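Local coordinates for nickel ABC transporter (Nickel-binding protein) (PDB 3T66) that probably serves as the extracellular solute-binding subunit of an ABC importer, perhaps for nickel or for peptides, at residues S412-P416 and E417-I421. Sequence-based numbering, arbitrary orientation.
Sequences SVNDP and ELTGI
D415 and T419 meet across the first turn of helix 416-426, a worked example of how an N-cap residue and the residue four positions on start a helix. The backbone bonds come first. T419 N donates to D415 O at 2.8 Å in a nearly straight bond. G420 N follows with P416 O at 2.7 Å; these are the opening i to i+4 bonds of the helix. P416, in the first helical position, has no amide hydrogen to offer, so its place at the very start costs the helix no bond.

The side-chain bonds act on the same turn. T419 OG1 donates to D415 O at 3.0 Å, arriving from above the carbonyl plane, whereas T419 N approaches almost in line with the C=O. With OG1 anti to the carbonyl carbon (chi1 -58°), the hydroxyl reaches back to the N-cap carbonyl, and one oxygen thus receives two donors from one residue. An alanine here would lack the hydroxyl and is likely to leave D415 O with the backbone amide of that residue alone as donor from this turn. D415 in turn caps E417 N through OD2, but weakly, at 3.2 Å and an angle of 124°; its other oxygen, OD1, is hydrogen-bonded to Y444 on helix 431-447.

Nonpolar contact is modest: D415 CB lies 4.2 Å from L418 CB, and the side chain of the buried L418 touches Y444 and I445 of helix 431-447, packing the helix against its neighbour.

The D415 and E417 side chains lie side by side, pointing the same way, with OD2 and OE2 5.3 Å apart. Their like charges would probably repel each other mildly, offset by the positive amino end of the helix, while the bond to Y444 ties the cap to helix 431-447.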
loop_
_atom_site.group_PDB
_atom_site.type_symbol
_atom_site.label_atom_id
_atom_site.label_comp_id
_atom_site.label_asym_id
_atom_site.label_seq_id
_atom_site.Cartn_x
_atom_site.Cartn_y
_atom_site.Cartn_z
ATOM N N SER A 412 21.964 -8.714 2.683
ATOM C CA SER A 412 23.335 -8.212 2.598
ATOM C C SER A 412 23.566 -7.548 1.212
ATOM O O SER A 412 24.629 -7.685 0.595
ATOM C CB SER A 412 24.337 -9.352 2.893
ATOM N N VAL A 413 22.537 -6.836 0.737
ATOM C CA VAL A 413 22.523 -6.169 -0.580
ATOM C C VAL A 413 23.421 -4.975 -0.528
ATOM O O VAL A 413 23.224 -4.081 0.321
ATOM C CB VAL A 413 21.144 -5.560 -0.931
ATOM C CG1 VAL A 413 21.191 -4.938 -2.323
ATOM C CG2 VAL A 413 19.954 -6.580 -0.754
ATOM N N ASN A 414 24.384 -4.916 -1.442
ATOM C CA ASN A 414 25.270 -3.767 -1.432
ATOM C C ASN A 414 25.940 -3.502 -2.762
ATOM O O ASN A 414 27.090 -3.832 -2.977
ATOM C CB ASN A 414 26.247 -3.881 -0.242
ATOM C CG ASN A 414 27.467 -2.999 -0.384
ATOM O OD1 ASN A 414 28.579 -3.477 -0.174
ATOM N ND2 ASN A 414 27.275 -1.714 -0.721
ATOM N N ASP A 415 25.186 -2.865 -3.643
ATOM C CA ASP A 415 25.650 -2.584 -4.977
ATOM C C ASP A 415 25.860 -1.075 -5.114
ATOM O O ASP A 415 24.903 -0.296 -5.008
ATOM C CB ASP A 415 24.607 -3.070 -5.959
ATOM C CG ASP A 415 25.068 -3.000 -7.371
ATOM O OD1 ASP A 415 24.847 -4.044 -8.034
ATOM O OD2 ASP A 415 25.621 -1.937 -7.816
ATOM N N PRO A 416 27.117 -0.657 -5.353
ATOM C CA PRO A 416 27.460 0.769 -5.269
ATOM C C PRO A 416 26.740 1.601 -6.308
ATOM O O PRO A 416 26.322 2.699 -5.991
ATOM C CB PRO A 416 28.981 0.789 -5.478
ATOM C CG PRO A 416 29.414 -0.637 -5.145
ATOM C CD PRO A 416 28.299 -1.479 -5.669
ATOM N N GLU A 417 26.558 1.094 -7.512
ATOM C CA GLU A 417 25.782 1.864 -8.497
ATOM C C GLU A 417 24.379 2.240 -7.948
ATOM O O GLU A 417 24.057 3.424 -7.824
ATOM C CB GLU A 417 25.722 1.157 -9.864
ATOM C CG GLU A 417 24.514 1.529 -10.713
ATOM C CD GLU A 417 24.705 1.275 -12.211
ATOM O OE1 GLU A 417 24.384 2.205 -12.979
ATOM O OE2 GLU A 417 25.156 0.168 -12.636
ATOM N N LEU A 418 23.589 1.227 -7.590
ATOM C CA LEU A 418 22.361 1.382 -6.814
ATOM C C LEU A 418 22.460 2.315 -5.598
ATOM O O LEU A 418 21.712 3.287 -5.483
ATOM C CB LEU A 418 21.840 0.016 -6.356
ATOM C CG LEU A 418 20.436 -0.032 -5.758
ATOM C CD1 LEU A 418 19.425 0.668 -6.630
ATOM C CD2 LEU A 418 20.012 -1.467 -5.599
ATOM N N THR A 419 23.366 2.017 -4.689
ATOM C CA THR A 419 23.596 2.909 -3.606
ATOM C C THR A 419 23.806 4.336 -4.093
ATOM O O THR A 419 23.371 5.314 -3.440
ATOM C CB THR A 419 24.736 2.418 -2.827
ATOM O OG1 THR A 419 24.396 1.090 -2.387
ATOM C CG2 THR A 419 25.041 3.379 -1.620
ATOM N N GLY A 420 24.419 4.451 -5.268
ATOM C CA GLY A 420 24.607 5.757 -5.895
ATOM C C GLY A 420 23.270 6.476 -5.976
ATOM O O GLY A 420 23.091 7.601 -5.489
ATOM N N ILE A 421 22.308 5.793 -6.578
ATOM C CA ILE A 421 21.053 6.411 -6.907
ATOM C C ILE A 421 20.330 6.728 -5.628
ATOM O O ILE A 421 19.883 7.858 -5.420
ATOM C CB ILE A 421 20.232 5.510 -7.810
ATOM C CG1 ILE A 421 21.052 5.139 -9.045
ATOM C CG2 ILE A 421 18.988 6.237 -8.233
ATOM C CD1 ILE A 421 20.431 4.073 -9.919
#